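Local structure of extracellular sialidase/neuraminidase, putative (Aspergillus fumigatus, 2XZK) at residues 38-43 with 103-108; 274-279 with 300-305. The protein probably hydrolyses glycosidic bonds of sialic acids, apparently with a preference for Kdn, as an extracellular exo-sialidase (Kdnase). All coordinates share one frame; numbering follows the deposited sequence.

Contact 1 of 2, residues 38-43 with 103-108; sequences FRIPAV and GNPTPV. With FKD (3-deoxy-3-fluoro-D-erythro-alpha-L-manno-non-2-ulopyranosonic acid), chain C.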
ATOM      1  N   PHE A  38      -1.925   2.028 -13.688  1.00  9.08           N
ATOM      2  CA  PHE A  38      -2.213   2.232 -12.275  1.00  7.96           C
ATOM      3  C   PHE A  38      -1.268   1.368 -11.470  1.00  7.60           C
ATOM      4  O   PHE A  38      -1.139   0.177 -11.724  1.00  7.05           O
ATOM      5  CB  PHE A  38      -3.662   1.883 -11.974  1.00  8.45           C
ATOM      6  CG  PHE A  38      -4.638   2.810 -12.639  1.00  7.22           C
ATOM      7  CD1 PHE A  38      -4.902   4.050 -12.081  1.00  7.87           C
ATOM      8  CD2 PHE A  38      -5.253   2.463 -13.846  1.00  8.78           C
ATOM      9  CE1 PHE A  38      -5.786   4.934 -12.685  1.00  9.36           C
ATOM     10  CE2 PHE A  38      -6.147   3.357 -14.465  1.00 10.08           C
ATOM     11  CZ  PHE A  38      -6.410   4.588 -13.875  1.00 10.15           C
ATOM     12  N   ARG A  39      -0.595   1.991 -10.512  1.00  7.49           N
ATOM     13  CA  ARG A  39       0.375   1.291  -9.676  1.00  7.00           C
ATOM     14  C   ARG A  39       0.247   1.789  -8.246  1.00  6.82           C
ATOM     15  O   ARG A  39      -0.427   2.786  -7.986  1.00  6.37           O
ATOM     16  CB  ARG A  39       1.813   1.494 -10.180  1.00  7.42           C
ATOM     17  CG  ARG A  39       2.178   0.700 -11.437  1.00  7.96           C
ATOM     18  CD  ARG A  39       3.680   0.462 -11.544  1.00  9.74           C
ATOM     19  NE  ARG A  39       4.103  -0.374 -10.427  1.00  8.84           N
ATOM     20  CZ  ARG A  39       5.295  -0.352  -9.850  1.00  9.26           C
ATOM     21  NH1 ARG A  39       6.260   0.447 -10.301  1.00  6.88           N
ATOM     22  NH2 ARG A  39       5.515  -1.153  -8.805  1.00 10.59           N
ATOM     23  N   ILE A  40       0.903   1.075  -7.337  1.00  6.18           N
ATOM     24  CA  ILE A  40       1.120   1.514  -5.951  1.00  6.21           C
ATOM     25  C   ILE A  40      -0.185   1.597  -5.150  1.00  5.83           C
ATOM     26  O   ILE A  40      -0.618   2.686  -4.746  1.00  6.28           O
ATOM     27  CB  ILE A  40       1.930   2.850  -5.869  1.00  5.45           C
ATOM     28  CG1 ILE A  40       3.005   2.958  -6.975  1.00  6.00           C
ATOM     29  CG2 ILE A  40       2.540   3.027  -4.485  1.00  7.16           C
ATOM     30  CD1 ILE A  40       4.014   1.817  -7.052  1.00  7.59           C
ATOM     31  N   PRO A  41      -0.832   0.435  -4.927  1.00  5.58           N
ATOM     32  CA  PRO A  41      -2.139   0.429  -4.299  1.00  5.39           C
ATOM     33  C   PRO A  41      -2.108   0.695  -2.808  1.00  5.37           C
ATOM     34  O   PRO A  41      -1.115   0.410  -2.154  1.00  5.31           O
ATOM     35  CB  PRO A  41      -2.627  -1.006  -4.515  1.00  5.73           C
ATOM     36  CG  PRO A  41      -1.361  -1.822  -4.590  1.00  5.76           C
ATOM     37  CD  PRO A  41      -0.419  -0.923  -5.350  1.00  5.82           C
ATOM     38  N   ALA A  42      -3.205   1.225  -2.287  1.00  5.45           N
ATOM     39  CA  ALA A  42      -3.433   1.276  -0.845  1.00  4.72           C
ATOM     40  C   ALA A  42      -4.922   1.131  -0.606  1.00  5.18           C
ATOM     41  O   ALA A  42      -5.718   1.690  -1.350  1.00  5.46           O
ATOM     42  CB  ALA A  42      -2.930   2.605  -0.266  1.00  5.40           C
ATOM     43  N   VAL A  43      -5.299   0.365   0.403  1.00  5.46           N
ATOM     44  CA  VAL A  43      -6.715   0.154   0.724  1.00  5.86           C
ATOM     45  C   VAL A  43      -7.007   0.198   2.225  1.00  6.12           C
ATOM     46  O   VAL A  43      -6.243  -0.354   3.048  1.00  6.15           O
ATOM     47  CB  VAL A  43      -7.249  -1.155   0.080  1.00  5.73           C
ATOM     48  CG1 VAL A  43      -6.585  -2.393   0.705  1.00  5.28           C
ATOM     49  CG2 VAL A  43      -8.780  -1.221   0.156  1.00  7.94           C
ATOM     50  N   GLY A 103       2.298  10.580  -5.118  1.00  8.54           N
ATOM     51  CA  GLY A 103       2.290   9.130  -4.955  1.00  8.28           C
ATOM     52  C   GLY A 103       2.463   8.600  -3.550  1.00  7.64           C
ATOM     53  O   GLY A 103       2.239   9.301  -2.550  1.00  7.61           O
ATOM     54  N   ASN A 104       2.820   7.318  -3.490  1.00  7.43           N
ATOM     55  CA  ASN A 104       3.013   6.607  -2.223  1.00  7.05           C
ATOM     56  C   ASN A 104       1.820   6.686  -1.266  1.00  6.60           C
ATOM     57  O   ASN A 104       1.985   7.019  -0.104  1.00  6.67           O
ATOM     58  CB  ASN A 104       4.283   7.111  -1.519  1.00  7.44           C
ATOM     59  CG  ASN A 104       5.548   6.579  -2.150  1.00  6.21           C
ATOM     60  OD1 ASN A 104       5.891   6.919  -3.283  1.00  8.01           O
ATOM     61  ND2 ASN A 104       6.255   5.710  -1.416  1.00  5.61           N
ATOM     62  N   PRO A 105       0.598   6.379  -1.747  1.00  6.47           N
ATOM     63  CA  PRO A 105      -0.543   6.489  -0.827  1.00  6.45           C
ATOM     64  C   PRO A 105      -0.358   5.639   0.432  1.00  6.33           C
ATOM     65  O   PRO A 105      -0.096   4.442   0.338  1.00  6.10           O
ATOM     66  CB  PRO A 105      -1.723   5.975  -1.666  1.00  7.11           C
ATOM     67  CG  PRO A 105      -1.077   5.100  -2.702  1.00  5.60           C
ATOM     68  CD  PRO A 105       0.206   5.798  -3.042  1.00  6.85           C
ATOM     69  N   THR A 106      -0.500   6.273   1.592  1.00  6.02           N
ATOM     70  CA  THR A 106      -0.350   5.596   2.875  1.00  5.98           C
ATOM     71  C   THR A 106      -1.453   6.116   3.802  1.00  5.69           C
ATOM     72  O   THR A 106      -1.227   7.036   4.614  1.00  6.17           O
ATOM     73  CB  THR A 106       1.089   5.790   3.473  1.00  6.11           C
ATOM     74  OG1 THR A 106       2.060   5.541   2.458  1.00  6.45           O
ATOM     75  CG2 THR A 106       1.327   4.828   4.647  1.00  6.92           C
ATOM     76  N   PRO A 107      -2.662   5.545   3.665  1.00  5.41           N
ATOM     77  CA  PRO A 107      -3.793   5.924   4.511  1.00  5.42           C
ATOM     78  C   PRO A 107      -3.853   5.259   5.883  1.00  6.19           C
ATOM     79  O   PRO A 107      -3.328   4.160   6.089  1.00  5.59           O
ATOM     80  CB  PRO A 107      -5.000   5.471   3.695  1.00  5.49           C
ATOM     81  CG  PRO A 107      -4.491   4.238   2.944  1.00  4.91           C
ATOM     82  CD  PRO A 107      -3.054   4.592   2.605  1.00  5.26           C
ATOM     83  N   VAL A 108      -4.506   5.945   6.810  1.00  6.48           N
ATOM     84  CA  VAL A 108      -4.874   5.365   8.097  1.00  7.26           C
ATOM     85  C   VAL A 108      -6.217   5.981   8.497  1.00  7.66           C
ATOM     86  O   VAL A 108      -6.403   7.194   8.389  1.00  7.81           O
ATOM     87  CB  VAL A 108      -3.772   5.562   9.189  1.00  7.80           C
ATOM     88  CG1 VAL A 108      -3.411   7.050   9.379  1.00  8.32           C
ATOM     89  CG2 VAL A 108      -4.199   4.943  10.488  1.00  8.91           C
TER
HETATM   90  C1  FKD C 500       9.107  -0.632  -7.502  1.00  9.62           C
HETATM   91  F1  FKD C 500       8.323   1.804  -8.595  1.00 13.25           F
HETATM   92  C2  FKD C 500       8.826   0.606  -6.639  1.00  9.18           C
HETATM   93  C3  FKD C 500       7.861   1.590  -7.329  1.00  9.14           C
HETATM   94  C4  FKD C 500       7.761   2.862  -6.484  1.00  8.46           C
HETATM   95  O4  FKD C 500       7.002   3.815  -7.218  1.00  9.65           O
HETATM   96  C5  FKD C 500       9.146   3.441  -6.146  1.00  8.26           C
HETATM   97  O5  FKD C 500       9.020   4.592  -5.315  1.00  7.84           O
HETATM   98  C6  FKD C 500      10.000   2.385  -5.426  1.00  8.34           C
HETATM   99  O6  FKD C 500      10.054   1.209  -6.251  1.00  8.33           O
HETATM  100  C7  FKD C 500      11.467   2.785  -5.156  1.00  9.30           C
HETATM  101  O7  FKD C 500      12.145   3.009  -6.391  1.00  8.83           O
HETATM  102  C8  FKD C 500      12.211   1.664  -4.397  1.00  8.31           C
HETATM  103  O8  FKD C 500      11.592   1.463  -3.130  1.00 10.24           O
HETATM  104  C9  FKD C 500      13.695   1.985  -4.178  1.00  8.77           C
HETATM  105  O9  FKD C 500      13.822   3.202  -3.448  1.00  9.94           O
HETATM  106  O1A FKD C 500       8.298  -0.928  -8.391  1.00  9.19           O
HETATM  107  O1B FKD C 500      10.118  -1.314  -7.224  1.00  9.62           O

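Contact 2 of 2, residues 274-279 with 300-305; sequences PACQGS and TSRRAM. With K99 ((2R,3R,4R,5R,6S)-2,3-bis(fluoranyl)-4,5-bis(oxidanyl)-6-[(1R,2R)-1,2,3-tris(oxidanyl)propyl]oxane-2-carboxylic acid), chain D; FKD (3-deoxy-3-fluoro-D-erythro-alpha-L-manno-non-2-ulopyranosonic acid), chain C.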
ATOM      1  N   PRO A 274      11.700 -10.356  -3.417  1.00 10.14           N
ATOM      2  CA  PRO A 274      12.555 -10.048  -4.556  1.00 10.28           C
ATOM      3  C   PRO A 274      12.957  -8.567  -4.624  1.00 10.32           C
ATOM      4  O   PRO A 274      13.256  -8.070  -5.713  1.00 10.30           O
ATOM      5  CB  PRO A 274      11.652 -10.389  -5.743  1.00 10.63           C
ATOM      6  CG  PRO A 274      10.284  -9.976  -5.271  1.00  9.96           C
ATOM      7  CD  PRO A 274      10.265 -10.298  -3.785  1.00 10.63           C
ATOM      8  N   ALA A 275      12.996  -7.903  -3.465  1.00  9.71           N
ATOM      9  CA  ALA A 275      13.112  -6.446  -3.376  1.00  9.74           C
ATOM     10  C   ALA A 275      11.879  -5.791  -4.000  1.00  9.28           C
ATOM     11  O   ALA A 275      11.931  -5.207  -5.096  1.00 10.06           O
ATOM     12  CB  ALA A 275      14.403  -5.946  -4.020  1.00  9.77           C
ATOM     13  N   CYS A 276      10.759  -5.915  -3.290  1.00  8.62           N
ATOM     14  CA  CYS A 276       9.490  -5.351  -3.736  1.00  8.13           C
ATOM     15  C   CYS A 276       8.717  -4.987  -2.469  1.00  7.68           C
ATOM     16  O   CYS A 276       9.021  -5.483  -1.393  1.00  8.39           O
ATOM     17  CB  CYS A 276       8.722  -6.388  -4.557  1.00  8.39           C
ATOM     18  SG  CYS A 276       7.191  -5.819  -5.324  1.00  9.48           S
ATOM     19  N   GLN A 277       7.753  -4.083  -2.591  1.00  6.87           N
ATOM     20  CA  GLN A 277       6.882  -3.742  -1.473  1.00  6.38           C
ATOM     21  C   GLN A 277       6.023  -4.956  -1.053  1.00  6.04           C
ATOM     22  O   GLN A 277       5.755  -5.870  -1.857  1.00  6.49           O
ATOM     23  CB  GLN A 277       6.037  -2.500  -1.844  1.00  6.56           C
ATOM     24  CG  GLN A 277       5.034  -2.001  -0.802  1.00  6.96           C
ATOM     25  CD  GLN A 277       3.634  -2.563  -0.994  1.00  5.61           C
ATOM     26  OE1 GLN A 277       3.455  -3.601  -1.627  1.00  7.22           O
ATOM     27  NE2 GLN A 277       2.634  -1.867  -0.448  1.00  5.89           N
ATOM     28  N   GLY A 278       5.620  -4.950   0.214  1.00  6.05           N
ATOM     29  CA  GLY A 278       4.690  -5.941   0.748  1.00  5.60           C
ATOM     30  C   GLY A 278       3.647  -5.252   1.600  1.00  5.66           C
ATOM     31  O   GLY A 278       3.634  -4.014   1.723  1.00  5.90           O
ATOM     32  N   SER A 279       2.756  -6.055   2.168  1.00  4.93           N
ATOM     33  CA  SER A 279       1.714  -5.552   3.042  1.00  5.36           C
ATOM     34  C   SER A 279       1.497  -6.507   4.215  1.00  5.20           C
ATOM     35  O   SER A 279       1.707  -7.716   4.099  1.00  5.60           O
ATOM     36  CB  SER A 279       0.431  -5.275   2.237  1.00  5.42           C
ATOM     37  OG  SER A 279      -0.049  -6.425   1.567  1.00  5.64           O
ATOM     38  N   THR A 300      13.571 -13.753  -6.344  1.00 14.26           N
ATOM     39  CA  THR A 300      13.868 -13.201  -7.677  1.00 14.81           C
ATOM     40  C   THR A 300      12.666 -12.629  -8.445  1.00 14.15           C
ATOM     41  O   THR A 300      12.819 -11.686  -9.222  1.00 15.60           O
ATOM     42  CB  THR A 300      14.539 -14.259  -8.588  1.00 15.34           C
ATOM     43  OG1 THR A 300      13.691 -15.414  -8.685  1.00 17.55           O
ATOM     44  CG2 THR A 300      15.908 -14.660  -8.045  1.00 15.33           C
ATOM     45  N   SER A 301      11.482 -13.199  -8.229  1.00 13.03           N
ATOM     46  CA  SER A 301      10.300 -12.879  -9.030  1.00 11.88           C
ATOM     47  C   SER A 301       9.210 -12.145  -8.264  1.00 11.34           C
ATOM     48  O   SER A 301       8.952 -12.453  -7.108  1.00 11.43           O
ATOM     49  CB  SER A 301       9.706 -14.160  -9.609  1.00 12.17           C
ATOM     50  OG  SER A 301       8.552 -13.876 -10.373  1.00 11.80           O
ATOM     51  N   ARG A 302       8.567 -11.190  -8.931  1.00 10.42           N
ATOM     52  CA  ARG A 302       7.393 -10.511  -8.374  1.00  9.98           C
ATOM     53  C   ARG A 302       6.081 -11.259  -8.635  1.00 10.04           C
ATOM     54  O   ARG A 302       5.037 -10.836  -8.149  1.00  9.83           O
ATOM     55  CB  ARG A 302       7.286  -9.073  -8.909  1.00  9.94           C
ATOM     56  CG  ARG A 302       8.424  -8.202  -8.400  1.00  9.72           C
ATOM     57  CD  ARG A 302       8.264  -6.766  -8.794  1.00  8.86           C
ATOM     58  NE  ARG A 302       9.262  -5.956  -8.102  1.00  9.56           N
ATOM     59  CZ  ARG A 302       9.227  -4.631  -8.019  1.00  7.58           C
ATOM     60  NH1 ARG A 302       8.242  -3.942  -8.603  1.00  9.04           N
ATOM     61  NH2 ARG A 302      10.182  -4.005  -7.350  1.00  8.59           N
ATOM     62  N   ARG A 303       6.150 -12.373  -9.374  1.00  9.73           N
ATOM     63  CA  ARG A 303       4.954 -13.109  -9.807  1.00 10.35           C
ATOM     64  C   ARG A 303       4.681 -14.339  -8.931  1.00 10.14           C
ATOM     65  O   ARG A 303       4.207 -15.372  -9.430  1.00 11.50           O
ATOM     66  CB  ARG A 303       5.090 -13.536 -11.273  1.00 10.99           C
ATOM     67  CG  ARG A 303       5.107 -12.378 -12.244  1.00 11.01           C
ATOM     68  CD  ARG A 303       5.010 -12.878 -13.679  1.00 14.01           C
ATOM     69  NE  ARG A 303       5.250 -11.798 -14.632  1.00 15.43           N
ATOM     70  CZ  ARG A 303       5.292 -11.957 -15.954  1.00 18.15           C
ATOM     71  NH1 ARG A 303       5.090 -13.154 -16.501  1.00 16.85           N
ATOM     72  NH2 ARG A 303       5.515 -10.911 -16.735  1.00 17.80           N
ATOM     73  N   ALA A 304       4.983 -14.223  -7.641  1.00  9.84           N
ATOM     74  CA  ALA A 304       4.801 -15.310  -6.691  1.00  8.64           C
ATOM     75  C   ALA A 304       3.966 -14.850  -5.494  1.00  8.00           C
ATOM     76  O   ALA A 304       4.265 -15.202  -4.360  1.00  7.81           O
ATOM     77  CB  ALA A 304       6.159 -15.826  -6.228  1.00  8.21           C
ATOM     78  N   MET A 305       2.920 -14.064  -5.753  1.00  7.50           N
ATOM     79  CA  MET A 305       2.118 -13.492  -4.668  1.00  7.19           C
ATOM     80  C   MET A 305       1.580 -14.577  -3.758  1.00  7.12           C
ATOM     81  O   MET A 305       0.990 -15.557  -4.225  1.00  7.00           O
ATOM     82  CB  MET A 305       0.958 -12.647  -5.205  1.00  6.51           C
ATOM     83  CG  MET A 305       1.418 -11.427  -5.997  1.00  7.32           C
ATOM     84  SD  MET A 305       2.697 -10.407  -5.225  1.00  7.81           S
ATOM     85  CE  MET A 305       1.782  -9.728  -3.848  1.00  7.26           C
TER
HETATM   86  O1A K99 D 501      10.389  -8.342 -11.432  1.00 20.12           O
HETATM   87  C1  K99 D 501       9.702  -9.240 -11.983  1.00 20.33           C
HETATM   88  O1B K99 D 501       9.269 -10.279 -11.425  1.00 19.17           O
HETATM   89  C2  K99 D 501       9.390  -9.086 -13.488  1.00 20.22           C
HETATM   90  C3  K99 D 501       7.985  -9.599 -13.850  1.00 20.07           C
HETATM   91  F1  K99 D 501       7.914  -9.738 -15.221  1.00 21.40           F
HETATM   92  C4  K99 D 501       6.863  -8.666 -13.369  1.00 19.00           C
HETATM   93  O4  K99 D 501       5.604  -9.164 -13.828  1.00 17.65           O
HETATM   94  O6  K99 D 501       9.491  -7.722 -13.937  1.00 19.82           O
HETATM   95  C6  K99 D 501       8.487  -6.763 -13.481  1.00 19.37           C
HETATM   96  C5  K99 D 501       7.082  -7.244 -13.886  1.00 18.72           C
HETATM   97  O5  K99 D 501       6.104  -6.367 -13.339  1.00 16.59           O
HETATM   98  C7  K99 D 501       8.968  -5.392 -13.978  1.00 21.86           C
HETATM   99  O7  K99 D 501       8.879  -5.339 -15.405  1.00 20.45           O
HETATM  100  C8  K99 D 501      10.436  -5.196 -13.543  1.00 24.58           C
HETATM  101  O8  K99 D 501      10.547  -5.453 -12.136  1.00 24.87           O
HETATM  102  C9  K99 D 501      10.999  -3.806 -13.881  1.00 26.19           C
HETATM  103  O9  K99 D 501      10.180  -2.781 -13.315  1.00 29.41           O
HETATM  104  F2  K99 D 501      10.297  -9.817 -14.163  1.00 20.62           F
HETATM  105  C1  FKD C 500       9.107  -0.632  -7.502  1.00  9.62           C
HETATM  106  F1  FKD C 500       8.323   1.804  -8.595  1.00 13.25           F
HETATM  107  C2  FKD C 500       8.826   0.606  -6.639  1.00  9.18           C
HETATM  108  C3  FKD C 500       7.861   1.590  -7.329  1.00  9.14           C
HETATM  109  C4  FKD C 500       7.761   2.862  -6.484  1.00  8.46           C
HETATM  110  O4  FKD C 500       7.002   3.815  -7.218  1.00  9.65           O
HETATM  111  C5  FKD C 500       9.146   3.441  -6.146  1.00  8.26           C
HETATM  112  O5  FKD C 500       9.020   4.592  -5.315  1.00  7.84           O
HETATM  113  C6  FKD C 500      10.000   2.385  -5.426  1.00  8.34           C
HETATM  114  O6  FKD C 500      10.054   1.209  -6.251  1.00  8.33           O
HETATM  115  C7  FKD C 500      11.467   2.785  -5.156  1.00  9.30           C
HETATM  116  O7  FKD C 500      12.145   3.009  -6.391  1.00  8.83           O
HETATM  117  C8  FKD C 500      12.211   1.664  -4.397  1.00  8.31           C
HETATM  118  O8  FKD C 500      11.592   1.463  -3.130  1.00 10.24           O
HETATM  119  C9  FKD C 500      13.695   1.985  -4.178  1.00  8.77           C
HETATM  120  O9  FKD C 500      13.822   3.202  -3.448  1.00  9.94           O
HETATM  121  O1A FKD C 500       8.298  -0.928  -8.391  1.00  9.19           O
HETATM  122  O1B FKD C 500      10.118  -1.314  -7.224  1.00  9.62           O
HETATM  123  O   HOH W   1      11.811  -7.083  -7.728  1.00 13.12           O

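Contact 1 of 2, residues 38-43 with 103-108
Carboxylate oxygen O1A of bound FKD is gripped by both terminal nitrogens of Arg39: NH2 reaches it at 2.8 Å, and NH1 reaches the same O1A at 3.1 Å along a more bent path. A further N-H comes from Arg302, and with Arg245 these residues form the arginine triad expected of the six-bladed sialidase beta-propeller. A bend at chi3 (64°) carries the guanidinium of Arg39 round to the ligand, where Ile40 CD1 lies 3.7 Å above the centre of one of its faces. Glu354 holds Arg39 NE in a salt bridge and also accepts from Ile40 N, so one carboxylate positions both the guanidinium and the backbone behind it.

Next to the sugar site, segments 38-43 and 103-108, from the first strands of adjacent blades, run nearly parallel (7°), with side chains rather than backbone bonds joining them. Ile40 and Asn104 both take left-handed backbone angles ahead of a proline. Ala42 packs its methyl against both proline rings: Ala42 CB lies 3.8 Å from Pro105 CB. The fit of Ala42 CB against Pro107 CD is tight, at 3.5 Å. Ile40 CG2 rests 3.9 Å from Pro105 CD, the two side chains crossing at about a right angle. Ile40 O, buried with no polar partner in the model, faces Pro105 CG at 3.2 Å.

Contact 2 of 2, residues 274-279 with 300-305
This is a loop-to-loop contact at the active-site rim of the beta-propeller, held by one arginine and a proline. Residues 274-279 link the sheet that ends in strand 272-273 to the one that begins with strand 279-284, and residues 300-305 join two neighbouring strands of the latter sheet. Arg302, which fits the arginine triad of sialidases, stretches across with its chain extended from CG to NE. Its NH2 donates to Ala275 O at 3.1 Å; the bond falls on a lone pair in the carbonyl plane but leaves the guanidinium plane by 19°. The same NH2 points almost straight at FKD O1B, 2.7 Å away, while NH1 serves the other carboxylate oxygen, giving a paired grip on the acid group. Arg302 NE donates to a water at 2.8 Å, which also lies within hydrogen-bonding distance of Pro274 O, so NE and both terminal nitrogens have partners, which limits rotation of the guanidinium.

Cys276 SG lies 3.4 Å above one guanidinium face, toward the rim, placed there by a chi1 of -175° that sets the sulfur anti to the backbone N. Over the opposite face comes O8 of the second ligand, K99. Arg302 N binds K99 O1B, and Arg303 NE meets K99 O4 edge-on in its plane. Ser301 OG accepts from Arg303 N in an ST turn that spans Arg302, whose N faces K99. Away from the ligands, the Pro274 ring packs on the backbone of Thr300 and Ser301, Pro274 CG 3.4 Å from Ser301 O.

Overall arrangement
The two contacts follow one another along the chain, contact 1 closing before contact 2 opens, and their centres lie about 16 Å apart within one beta-propeller. Contact 1 is deep, joining the leading strands of two adjacent blades about 5 Å from the centre of the chain; contact 2 lies about 13 Å from that centre, among loops at the sheet formed by strands 279-284 to 322-323. They converge on FKD, where Arg39 NH2 and Arg302 NH1 come within 3.9 Å around the carboxylate. Tyr338 on strand 334-343 also bridges them, meeting Arg39 in a cation-pi contact and touching Cys276. Blades distant in sequence thus build one anion-binding pocket.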